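Long-range contacts in Ice-binding protein isoform1a (Antarctomyces psychrotrophicus, PDB 7BWX), which binds ice as an antifreeze protein, probably by engaging specific water molecules of the ice prism planes: residues A21-A26 with G38-S43; A175-A180 with A193-T198; V32-M37 with L51-L56; L11-S16 with F67-T72; T186-L191 with T203-N208. The protein carries 1 engineered substitution. All blocks are in the same frame, centred on the assembly; numbering follows the deposited sequence.

Contact 1: A21-A26 with G38-S43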
# COMPACT_ATOMS: atom_id res chain seq x y z
N ALA A 21 5.56 -8.72 -5.19
CA ALA A 21 4.55 -9.79 -5.07
C ALA A 21 5.23 -11.10 -5.37
O ALA A 21 5.79 -11.26 -6.44
CB ALA A 21 3.43 -9.55 -6.00
N PRO A 22 5.10 -12.08 -4.47
CA PRO A 22 5.80 -13.33 -4.69
C PRO A 22 5.30 -14.03 -5.95
O PRO A 22 6.13 -14.55 -6.74
CB PRO A 22 5.50 -14.12 -3.43
CG PRO A 22 4.29 -13.45 -2.80
CD PRO A 22 4.36 -12.00 -3.21
N GLN A 23 3.99 -14.04 -6.17
CA GLN A 23 3.39 -14.82 -7.27
C GLN A 23 3.06 -13.94 -8.48
O GLN A 23 2.16 -14.32 -9.27
CB GLN A 23 2.19 -15.62 -6.74
CG GLN A 23 2.48 -16.58 -5.60
CD GLN A 23 3.79 -17.33 -5.61
OE1 GLN A 23 4.25 -17.88 -6.63
NE2 GLN A 23 4.40 -17.39 -4.44
N GLY A 24 3.77 -12.83 -8.66
CA GLY A 24 3.85 -12.16 -9.95
C GLY A 24 3.16 -10.79 -9.95
O GLY A 24 2.37 -10.49 -9.03
N VAL A 25 3.48 -10.00 -10.97
CA VAL A 25 2.82 -8.70 -11.25
C VAL A 25 2.28 -8.82 -12.67
O VAL A 25 3.04 -9.24 -13.58
CB VAL A 25 3.81 -7.53 -11.12
CG1 VAL A 25 3.09 -6.23 -11.41
CG2 VAL A 25 4.48 -7.47 -9.77
N ALA A 26 0.99 -8.62 -12.83
CA ALA A 26 0.30 -8.73 -14.12
C ALA A 26 -0.22 -7.33 -14.44
O ALA A 26 -1.10 -6.87 -13.73
CB ALA A 26 -0.85 -9.72 -14.04
N GLY A 38 9.56 -6.40 -7.91
CA GLY A 38 10.10 -7.75 -7.76
C GLY A 38 9.06 -8.80 -7.48
O GLY A 38 7.93 -8.49 -7.08
N THR A 39 9.50 -10.04 -7.63
CA THR A 39 8.76 -11.24 -7.29
C THR A 39 9.76 -12.24 -6.69
O THR A 39 10.96 -11.99 -6.79
CB THR A 39 8.14 -11.86 -8.54
OG1 THR A 39 9.17 -12.53 -9.30
CG2 THR A 39 7.49 -10.85 -9.45
N THR A 40 9.27 -13.35 -6.19
CA THR A 40 10.13 -14.43 -5.66
C THR A 40 10.33 -15.51 -6.72
O THR A 40 10.70 -16.63 -6.34
CB THR A 40 9.57 -14.91 -4.32
OG1 THR A 40 8.22 -15.34 -4.46
CG2 THR A 40 9.64 -13.82 -3.28
N GLY A 41 10.26 -15.18 -8.00
CA GLY A 41 10.51 -16.17 -9.08
C GLY A 41 9.47 -16.13 -10.19
O GLY A 41 9.80 -16.40 -11.35
N THR A 42 8.23 -15.82 -9.87
CA THR A 42 7.17 -15.70 -10.88
C THR A 42 7.52 -14.57 -11.87
O THR A 42 7.96 -13.50 -11.44
CB THR A 42 5.83 -15.44 -10.18
OG1 THR A 42 5.64 -16.51 -9.24
CG2 THR A 42 4.69 -15.32 -11.16
N SER A 43 7.29 -14.79 -13.15
CA SER A 43 7.54 -13.81 -14.22
C SER A 43 6.51 -12.67 -14.10
O SER A 43 5.43 -12.87 -13.47
CB SER A 43 7.46 -14.47 -15.57
OG SER A 43 6.12 -14.79 -15.84
O HOH W 1 7.57 -17.04 -7.13
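The carbonyl O of Pro22 is where the turn 21-24 meets the loop that follows strand 36-39, two stacked corners of a right-handed beta-helix, and several groups converge on it. Thr40 OG1 donates to Pro22 O at 3.2 Å, coming in nearly broadside to the C=O bond and tilted 32° from the carbonyl plane. Thr40 N adds a weak bond to the same oxygen, and water 1 donates to it at 2.9 Å. The water is also hydrogen-bonded to Thr42 OG1, so it links the two loops. With Thr40 OG1 held between the backbone N and the carbonyl carbon (chi1 57°), the hydroxyl lies against CA and CB of Pro22 as well.

Thr42 approaches with its methyl: CG2 packs 3.5 Å from Gly24 CA, near the peptide joining Gln23 to Gly24. Gly24 closes a type I turn begun at Ala21. Farther out, Ala21 N bonds to Gly38 O at 3.0 Å, and the CA-H of Thr39 faces Ala21 O.

Thr39 shapes the second loop from within. Its OG1 accepts from Gly41 N, forming an ST turn, and donates to Thr42 O at 2.6 Å, in the carbonyl plane and on a lone pair. This double use ties the loop together between Thr40 and Thr42.

Phe67 of helix 61-79 packs on both Pro22 and Thr40, while on the solenoid side backbone bonds from Gln23 to Ser195 and from Gly24 to Val197 tie the turn to the segment entering strand 197-200, whose Leu199 touches Val25.

Contact 2: A175-A180 with A193-T198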
# COMPACT_ATOMS: atom_id res chain seq x y z
N ALA A 175 -0.51 -6.00 2.00
CA ALA A 175 -1.66 -6.91 1.98
C ALA A 175 -1.21 -8.35 2.23
O ALA A 175 -0.20 -8.77 1.69
CB ALA A 175 -2.34 -6.81 0.65
N ASN A 176 -2.05 -9.12 2.91
CA ASN A 176 -1.81 -10.55 3.17
C ASN A 176 -1.87 -11.32 1.87
O ASN A 176 -1.07 -12.25 1.69
CB ASN A 176 -2.85 -11.07 4.12
CG ASN A 176 -2.51 -12.45 4.61
OD1 ASN A 176 -1.49 -12.61 5.25
ND2 ASN A 176 -3.35 -13.42 4.27
N ALA A 177 -2.74 -10.92 0.95
CA ALA A 177 -2.98 -11.64 -0.31
C ALA A 177 -2.88 -10.64 -1.49
O ALA A 177 -1.81 -10.10 -1.70
CB ALA A 177 -4.28 -12.35 -0.21
N LEU A 178 -3.95 -10.46 -2.26
CA LEU A 178 -3.90 -9.81 -3.58
C LEU A 178 -3.92 -8.29 -3.40
O LEU A 178 -4.62 -7.82 -2.48
CB LEU A 178 -5.13 -10.22 -4.38
CG LEU A 178 -5.14 -9.76 -5.85
CD1 LEU A 178 -4.10 -10.56 -6.62
CD2 LEU A 178 -6.52 -9.97 -6.48
N ILE A 179 -3.21 -7.56 -4.28
CA ILE A 179 -3.44 -6.10 -4.45
C ILE A 179 -3.82 -5.90 -5.89
O ILE A 179 -3.02 -6.23 -6.75
CB ILE A 179 -2.25 -5.23 -4.03
CG1 ILE A 179 -1.89 -5.44 -2.58
CG2 ILE A 179 -2.57 -3.74 -4.28
CD1 ILE A 179 -0.63 -4.76 -2.15
N ALA A 180 -5.00 -5.33 -6.14
CA ALA A 180 -5.49 -5.00 -7.49
C ALA A 180 -5.67 -3.48 -7.57
O ALA A 180 -6.45 -2.91 -6.81
CB ALA A 180 -6.75 -5.73 -7.79
N ALA A 193 2.40 -7.05 -1.76
CA ALA A 193 1.36 -8.09 -1.78
C ALA A 193 1.91 -9.39 -1.22
O ALA A 193 3.13 -9.60 -1.32
CB ALA A 193 0.82 -8.32 -3.15
N GLY A 194 1.03 -10.20 -0.66
CA GLY A 194 1.39 -11.55 -0.20
C GLY A 194 1.14 -12.59 -1.28
O GLY A 194 1.56 -13.74 -1.10
N SER A 195 0.42 -12.25 -2.35
CA SER A 195 0.18 -13.17 -3.50
C SER A 195 0.63 -12.51 -4.81
O SER A 195 1.81 -12.66 -5.17
CB SER A 195 -1.26 -13.65 -3.53
OG SER A 195 -2.21 -12.59 -3.66
N ALA A 196 -0.28 -11.84 -5.52
CA ALA A 196 -0.00 -11.16 -6.80
C ALA A 196 -0.39 -9.68 -6.68
O ALA A 196 -1.14 -9.31 -5.77
CB ALA A 196 -0.71 -11.83 -7.94
N VAL A 197 0.17 -8.87 -7.56
CA VAL A 197 -0.30 -7.48 -7.81
C VAL A 197 -0.86 -7.45 -9.23
O VAL A 197 -0.15 -7.89 -10.17
CB VAL A 197 0.83 -6.47 -7.62
CG1 VAL A 197 0.45 -5.08 -8.13
CG2 VAL A 197 1.25 -6.41 -6.18
N THR A 198 -2.06 -6.93 -9.40
CA THR A 198 -2.61 -6.65 -10.75
C THR A 198 -2.67 -5.14 -10.94
O THR A 198 -3.04 -4.41 -9.96
CB THR A 198 -3.97 -7.28 -11.03
OG1 THR A 198 -4.97 -6.65 -10.24
CG2 THR A 198 -3.94 -8.77 -10.75
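Backbone bonds carry most of the meeting between Ala177-Ala180 and Gly194-Thr198. Ile179 N donates to Ala196 O, and Ile179 O accepts from Thr198 N at 2.9 Å; this is the alternation of a parallel ladder between successive coils of a right-handed beta-helix. At the bend before the strands the pattern changes: Ala177 O takes Ser195 N at 3.2 Å from well above its carbonyl plane, with a weaker bond from Gly194 N.

CA-H groups supplement the ladder. Gly194 CA faces Asn176 O at 3.2 Å, and Val197 CA faces Ile179 O.

Two polar side chains make close contacts. Ser195 OG, between the backbone N and the carbonyl carbon (chi1 60°), lies over the Ala177-Leu178 peptide, 3.0 Å from Ala177 C; Leu178 N is bonded to Ser160 OG. On the Ala180 side of the strands, Thr198 OG1 abuts the methyl Ala180 CB at 3.2 Å.

Among apolar contacts, Ile179 turns inward and lays CD1 4.0 Å from Ala193 CB. In Leu178, chi2 of 71° turns CD1 to within 3.9 Å of Ala196 CB and 3.3 Å of Ala196 O.

Strand 179-181 is flanked by strands 161-163 and 197-200, and the latter lies in turn beside 25-28; Arg71 of helix 61-79 hydrogen-bonds Ala175 O through NH1.

Contact 3: V32-M37 with L51-L56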
# COMPACT_ATOMS: atom_id res chain seq x y z
N VAL A 32 3.31 3.22 -15.00
CA VAL A 32 4.63 3.73 -14.61
C VAL A 32 4.85 3.43 -13.14
O VAL A 32 4.10 3.95 -12.25
CB VAL A 32 4.78 5.23 -14.90
CG1 VAL A 32 6.09 5.74 -14.38
CG2 VAL A 32 4.63 5.49 -16.38
N ILE A 33 5.84 2.61 -12.87
CA ILE A 33 6.30 2.31 -11.49
C ILE A 33 7.58 3.08 -11.23
O ILE A 33 8.63 2.70 -11.79
CB ILE A 33 6.53 0.80 -11.26
CG1 ILE A 33 5.32 -0.06 -11.67
CG2 ILE A 33 6.93 0.59 -9.83
CD1 ILE A 33 4.05 0.23 -10.92
N ASN A 34 7.50 4.11 -10.39
CA ASN A 34 8.69 4.89 -9.98
C ASN A 34 9.23 4.29 -8.68
O ASN A 34 8.96 4.80 -7.59
CB ASN A 34 8.40 6.40 -9.84
CG ASN A 34 7.94 6.99 -11.15
OD1 ASN A 34 8.60 6.81 -12.17
ND2 ASN A 34 6.78 7.65 -11.11
N GLY A 35 9.97 3.21 -8.82
CA GLY A 35 10.42 2.36 -7.73
C GLY A 35 10.91 1.04 -8.28
O GLY A 35 10.83 0.83 -9.48
N ASP A 36 11.36 0.18 -7.40
CA ASP A 36 11.81 -1.17 -7.76
C ASP A 36 10.58 -2.05 -7.90
O ASP A 36 9.50 -1.71 -7.35
CB ASP A 36 12.77 -1.69 -6.70
CG ASP A 36 14.08 -0.93 -6.59
OD1 ASP A 36 14.41 -0.17 -7.51
OD2 ASP A 36 14.77 -1.14 -5.57
N MET A 37 10.72 -3.15 -8.63
CA MET A 37 9.65 -4.14 -8.78
C MET A 37 10.27 -5.52 -8.62
O MET A 37 11.42 -5.74 -9.07
CB MET A 37 8.94 -4.06 -10.13
CG MET A 37 7.78 -5.03 -10.25
SD MET A 37 6.66 -4.47 -11.55
CE MET A 37 7.75 -4.61 -12.96
N LEU A 51 6.07 0.33 -17.58
CA LEU A 51 7.51 0.41 -17.34
C LEU A 51 7.85 0.72 -15.91
O LEU A 51 6.98 1.20 -15.13
CB LEU A 51 8.10 1.42 -18.30
CG LEU A 51 7.71 2.86 -18.11
CD1 LEU A 51 8.69 3.56 -17.21
CD2 LEU A 51 7.80 3.55 -19.47
N ILE A 52 9.08 0.42 -15.55
CA ILE A 52 9.55 0.75 -14.19
C ILE A 52 10.81 1.57 -14.34
O ILE A 52 11.60 1.29 -15.26
CB ILE A 52 9.74 -0.51 -13.32
CG1 ILE A 52 11.16 -0.99 -13.28
CG2 ILE A 52 8.79 -1.61 -13.74
CD1 ILE A 52 11.39 -1.92 -12.15
N THR A 53 11.01 2.49 -13.42
CA THR A 53 12.15 3.42 -13.52
C THR A 53 13.19 2.97 -12.51
O THR A 53 14.26 3.53 -12.55
CB THR A 53 11.66 4.85 -13.32
OG1 THR A 53 11.11 4.98 -12.01
CG2 THR A 53 10.61 5.17 -14.35
N GLY A 54 12.85 2.09 -11.57
CA GLY A 54 13.85 1.61 -10.60
C GLY A 54 14.43 0.30 -11.09
O GLY A 54 14.44 0.06 -12.29
N GLN A 55 14.80 -0.58 -10.19
CA GLN A 55 15.46 -1.86 -10.56
C GLN A 55 14.44 -3.00 -10.52
O GLN A 55 13.62 -3.04 -9.59
CB GLN A 55 16.61 -2.14 -9.58
CG GLN A 55 17.81 -1.21 -9.76
CD GLN A 55 18.94 -1.65 -8.86
OE1 GLN A 55 19.23 -1.01 -7.85
NE2 GLN A 55 19.55 -2.80 -9.17
N LEU A 56 14.54 -3.93 -11.44
CA LEU A 56 13.73 -5.15 -11.48
C LEU A 56 14.50 -6.22 -10.71
O LEU A 56 15.69 -6.41 -10.94
CB LEU A 56 13.50 -5.45 -12.96
CG LEU A 56 12.45 -6.46 -13.32
CD1 LEU A 56 11.11 -6.21 -12.62
CD2 LEU A 56 12.28 -6.46 -14.83
O HOH W 2 17.30 -2.03 -6.03
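Met37 and Leu56 lie side by side, pointing the same way, while Ile52 crosses the methionine at a slant: an apolar cluster between two stacked coils of the right-handed beta-helix. The Met37 chain leaves with CG anti to the backbone N and folds back only at its end, where chi3 of 64° swings CE toward the neighbouring coil. There CE meets Ile52 CG2 at 3.3 Å, tighter than usual for two carbons, and Leu56 CD1 at 3.7 Å. The CD1 branch of Ile52 reaches instead to CB of Met37, so the isoleucine touches the methionine at both its base and its tip. Phe47 covers this cluster from the loop between the two segments.

Parallel pairing sets these positions. Ile33 N donates to Leu51 O and Ile33 O accepts from Thr53 N at 2.9 Å; after the corner, Met37 N bonds to Gln55 O and the ladder resumes.

At that corner a side chain substitutes for the backbone. Asp36 lies alongside Gln55, the two pointing the same way with their carboxylate and amide planes 80° apart. Gln55 N donates to Asp36 OD1 at 2.7 Å, nearly straight at 175° yet from above the carboxylate plane. On the outer side, Thr53 OG1 sits 3.1 Å from Asn34 OD1, whereas Asn34 ND2 is hydrogen-bonded to Thr205 OG1, on strand 203-205 at the other side of strand 32-34. The other carboxylate oxygen, Asp36 OD2, is bonded by Ser16 OG and accepts a hydrogen bond from water 2 at 2.7 Å, and that water donates a weaker bond to Gln55 OE1.

Contact 4: L11-S16 with F67-T72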
# COMPACT_ATOMS: atom_id res chain seq x y z
N LEU A 11 10.46 -1.45 6.85
CA LEU A 11 10.17 -2.28 5.64
C LEU A 11 11.47 -2.93 5.16
O LEU A 11 11.40 -3.69 4.21
CB LEU A 11 9.56 -1.42 4.54
CG LEU A 11 8.17 -0.88 4.81
CD1 LEU A 11 7.69 -0.04 3.64
CD2 LEU A 11 7.21 -1.98 5.09
N GLY A 12 12.61 -2.60 5.78
CA GLY A 12 13.91 -3.18 5.43
C GLY A 12 14.17 -3.10 3.93
O GLY A 12 14.03 -2.02 3.32
N ALA A 13 14.48 -4.22 3.29
CA ALA A 13 14.85 -4.20 1.87
C ALA A 13 13.61 -3.96 1.00
O ALA A 13 13.82 -3.66 -0.19
CB ALA A 13 15.55 -5.46 1.44
N ALA A 14 12.39 -4.06 1.53
CA ALA A 14 11.16 -3.77 0.75
C ALA A 14 10.99 -2.25 0.54
O ALA A 14 10.14 -1.86 -0.27
CB ALA A 14 9.95 -4.37 1.42
N SER A 15 11.76 -1.41 1.25
CA SER A 15 11.48 0.05 1.30
C SER A 15 11.66 0.73 -0.07
O SER A 15 11.05 1.77 -0.26
CB SER A 15 12.34 0.73 2.36
OG SER A 15 13.67 0.80 1.85
N SER A 16 12.41 0.14 -1.01
CA SER A 16 12.65 0.73 -2.34
C SER A 16 11.65 0.25 -3.40
O SER A 16 11.72 0.75 -4.57
CB SER A 16 14.06 0.47 -2.72
OG SER A 16 14.25 -0.92 -2.98
N PHE A 67 10.94 -9.54 0.21
CA PHE A 67 9.68 -10.22 0.51
C PHE A 67 9.63 -10.59 2.00
O PHE A 67 8.60 -10.34 2.70
CB PHE A 67 9.45 -11.43 -0.39
CG PHE A 67 8.14 -12.06 -0.07
CD1 PHE A 67 6.97 -11.38 -0.37
CD2 PHE A 67 8.07 -13.27 0.60
CE1 PHE A 67 5.75 -11.92 -0.01
CE2 PHE A 67 6.84 -13.82 0.92
CZ PHE A 67 5.69 -13.12 0.65
N ALA A 68 10.68 -11.21 2.50
CA ALA A 68 10.74 -11.59 3.94
C ALA A 68 10.48 -10.33 4.78
O ALA A 68 9.67 -10.37 5.69
CB ALA A 68 12.08 -12.15 4.27
N ASP A 69 11.15 -9.23 4.45
CA ASP A 69 11.01 -7.97 5.21
C ASP A 69 9.57 -7.46 5.13
O ASP A 69 9.08 -6.94 6.14
CB ASP A 69 12.03 -6.92 4.76
CG ASP A 69 13.49 -7.28 5.14
OD1 ASP A 69 13.73 -8.27 5.95
OD2 ASP A 69 14.40 -6.57 4.64
N SER A 70 8.91 -7.60 3.98
CA SER A 70 7.51 -7.14 3.80
C SER A 70 6.62 -7.95 4.74
O SER A 70 5.69 -7.39 5.36
CB SER A 70 7.05 -7.21 2.37
OG SER A 70 6.74 -8.53 1.94
N ARG A 71 6.88 -9.24 4.86
CA ARG A 71 6.03 -10.10 5.72
C ARG A 71 6.33 -9.83 7.19
O ARG A 71 5.38 -9.84 7.99
CB ARG A 71 6.22 -11.57 5.36
CG ARG A 71 5.79 -11.91 3.94
CD ARG A 71 4.37 -11.49 3.61
NE ARG A 71 4.34 -10.18 2.94
CZ ARG A 71 3.22 -9.53 2.64
NH1 ARG A 71 2.05 -10.02 3.00
NH2 ARG A 71 3.25 -8.40 1.97
N THR A 72 7.58 -9.57 7.54
CA THR A 72 7.98 -9.20 8.91
C THR A 72 7.20 -7.93 9.33
O THR A 72 6.67 -7.83 10.46
CB THR A 72 9.49 -9.01 8.99
OG1 THR A 72 10.16 -10.23 8.61
CG2 THR A 72 9.94 -8.56 10.38
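Asp69 and the turn Leu11-Ala14 join the N-terminal segment to helix 61-79, the helix that runs alongside the beta-helix of this ice-binding fold. The aspartate points toward the turn. Its CB lies 3.3 Å from Leu11 O, whose own hydrogen bond from Ala14 N closes the turn. Chi1 of -69° sets CG beside the backbone N, anti to the carbonyl carbon, and the carboxylate carbon comes to rest over Gly12 and Ala13. From there the two oxygens part. OD2 accepts from Ala13 N at 2.7 Å with the N-H almost perfectly straight at 178°, using the anti lone pair, away from OD1. OD1 turns to Gln65 NE2, one helical turn back. The same OD2 also lies 3.5 Å from Gly12 CA, so the carboxylate fits closely against a residue with positive phi.

The bonded N-H lies in a short 3-10 segment, a place where a negative charge would be expected to be favourable. Next along, Ala14 presents CB to Ser70 CB at 4.2 Å, the apolar half of the contact.

Ser70 is itself well fixed from the helix. Its OG donates to Phe67 O, which also takes Arg71 N, and it accepts Arg71 NE at 3.1 Å in the guanidinium plane. Nearer its base, Arg71 lays CG 3.5 Å above one face of the Phe67 ring, displaced toward the rim.

Contact 5: T186-L191 with T203-N208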
# COMPACT_ATOMS: atom_id res chain seq x y z
N THR A 186 -3.71 5.76 -8.73
CA THR A 186 -2.38 6.33 -8.48
C THR A 186 -2.05 6.13 -7.02
O THR A 186 -2.98 6.15 -6.15
CB THR A 186 -2.29 7.80 -8.94
OG1 THR A 186 -3.21 8.59 -8.21
CG2 THR A 186 -2.56 7.93 -10.43
N ILE A 187 -0.77 5.95 -6.75
CA ILE A 187 -0.25 5.66 -5.40
C ILE A 187 1.06 6.41 -5.22
O ILE A 187 1.98 6.27 -6.05
CB ILE A 187 -0.09 4.12 -5.18
CG1 ILE A 187 -1.41 3.37 -5.31
CG2 ILE A 187 0.54 3.85 -3.82
CD1 ILE A 187 -1.68 2.81 -6.69
N ASN A 188 1.14 7.18 -4.16
CA ASN A 188 2.38 7.69 -3.56
C ASN A 188 2.63 6.82 -2.36
O ASN A 188 1.99 7.03 -1.29
CB ASN A 188 2.28 9.18 -3.16
CG ASN A 188 2.36 10.09 -4.37
OD1 ASN A 188 2.96 9.75 -5.42
ND2 ASN A 188 1.73 11.26 -4.27
N GLY A 189 3.48 5.82 -2.57
CA GLY A 189 3.72 4.75 -1.58
C GLY A 189 4.15 3.50 -2.29
O GLY A 189 5.01 3.60 -3.21
N ALA A 190 3.58 2.37 -1.93
CA ALA A 190 4.07 1.06 -2.39
C ALA A 190 2.97 0.02 -2.29
O ALA A 190 2.09 0.19 -1.45
CB ALA A 190 5.27 0.69 -1.56
N LEU A 191 3.03 -0.98 -3.17
CA LEU A 191 2.09 -2.12 -3.19
C LEU A 191 2.87 -3.39 -2.86
O LEU A 191 3.62 -3.87 -3.73
CB LEU A 191 1.42 -2.20 -4.57
CG LEU A 191 0.73 -0.92 -5.02
CD1 LEU A 191 0.12 -1.11 -6.37
CD2 LEU A 191 -0.31 -0.42 -4.04
N THR A 203 -0.01 4.61 -11.77
CA THR A 203 1.27 5.24 -11.44
C THR A 203 1.53 4.99 -9.97
O THR A 203 0.69 5.34 -9.16
CB THR A 203 1.31 6.75 -11.71
OG1 THR A 203 0.89 6.88 -13.06
CG2 THR A 203 2.69 7.35 -11.51
N VAL A 204 2.67 4.43 -9.66
CA VAL A 204 3.11 4.17 -8.28
C VAL A 204 4.46 4.83 -8.11
O VAL A 204 5.43 4.50 -8.87
CB VAL A 204 3.22 2.66 -8.00
CG1 VAL A 204 3.65 2.43 -6.56
CG2 VAL A 204 1.95 1.94 -8.38
N THR A 205 4.54 5.73 -7.16
CA THR A 205 5.79 6.44 -6.85
C THR A 205 6.19 6.22 -5.40
O THR A 205 5.53 6.75 -4.48
CB THR A 205 5.61 7.94 -7.16
OG1 THR A 205 5.20 8.05 -8.52
CG2 THR A 205 6.90 8.70 -6.91
N VAL A 206 7.33 5.59 -5.20
CA VAL A 206 7.84 5.34 -3.84
C VAL A 206 8.23 6.67 -3.20
O VAL A 206 8.81 7.48 -3.87
CB VAL A 206 8.99 4.31 -3.88
CG1 VAL A 206 9.60 4.11 -2.51
CG2 VAL A 206 8.49 2.99 -4.45
N GLN A 207 7.93 6.84 -1.92
CA GLN A 207 8.17 8.08 -1.15
C GLN A 207 9.20 7.81 -0.05
O GLN A 207 9.25 6.67 0.39
CB GLN A 207 6.87 8.55 -0.50
CG GLN A 207 5.73 8.76 -1.51
CD GLN A 207 6.04 9.85 -2.50
OE1 GLN A 207 5.98 9.68 -3.73
NE2 GLN A 207 6.40 10.99 -1.98
N ASN A 208 9.90 8.84 0.40
CA ASN A 208 10.89 8.80 1.51
C ASN A 208 10.45 9.72 2.67
O ASN A 208 9.53 10.56 2.47
CB ASN A 208 12.26 9.14 0.95
CG ASN A 208 12.59 8.22 -0.21
OD1 ASN A 208 12.66 8.64 -1.36
ND2 ASN A 208 12.74 6.94 0.08
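A parallel beta ladder joins Thr186-Asn188 to Thr203-Thr205, residue for residue, as one coil of the solenoid is laid on the next. Ile187 makes both of its backbone bonds across it: its N donates to Thr203 O at 2.9 Å, and its O accepts from Thr205 N at 2.8 Å. At the corner the geometry changes, for Gly189 N reaches Thr205 O at 3.0 Å from above the carbonyl plane, 44° out of it. Val206 CA-H answers by facing Gly189 O.

Inside, Ile187 and Val204 run side by side in the same direction. Val204 CG2, beside its backbone N and anti to the carbonyl carbon, touches two methyls at once: Ile187 CD1 at 4.1 Å and Leu191 CD1 at the same distance. Leu191 belongs to the strand after the corner, so the valine spans two faces of the same coil. This is how a right-handed beta-helix fills its interior, by aligned apolar side chains; Leu169 and Ile33 of the adjoining strands continue the row, and Leu163 of strand 161-163, in another sheet, touches Ile187 and Leu191.

Outside, Thr186, Asn188, Thr203 and Thr205 point away from that interior. Asn188 and Thr205 lie parallel, with Asn188 OD1 3.7 Å from Thr205 CB, but their polar ends bond to other coils: Asn188 ND2 to Glu170 OE2, Thr205 OG1 to Asn34 ND2. Thr186 OG1 is likewise bonded to His168 ND1. Past the ladder, Gln207 turns back toward Asn188, and its CG rests 3.8 Å from Asn188 CB and 3.9 Å from Gly189 N.

Overall arrangement
Contacts 1, 2, 3 and 5 follow the stacking of coils in one solenoid, and contact 4 adds the flanking helix. Contacts 1 and 2 have centres about 10 Å apart and are stitched by Gln23 N to Ser195 O (2.8 Å) and Ala26 N to Val197 O (3.0 Å). Contacts 3 and 5, also about 10 Å apart between centres, are neighbours through Val204 N and Val32 O (3.0 Å). Although separated by about 15 Å between centres, contacts 2 and 5 share one interior, where Ile179 CD1 packs on Leu191; Val25 CG1 against Met37 SD (4.0 Å) joins contacts 1 and 3. Contact 4 touches all four others, contact 5 through Ser15 O on Val206 CG1 (3.6 Å).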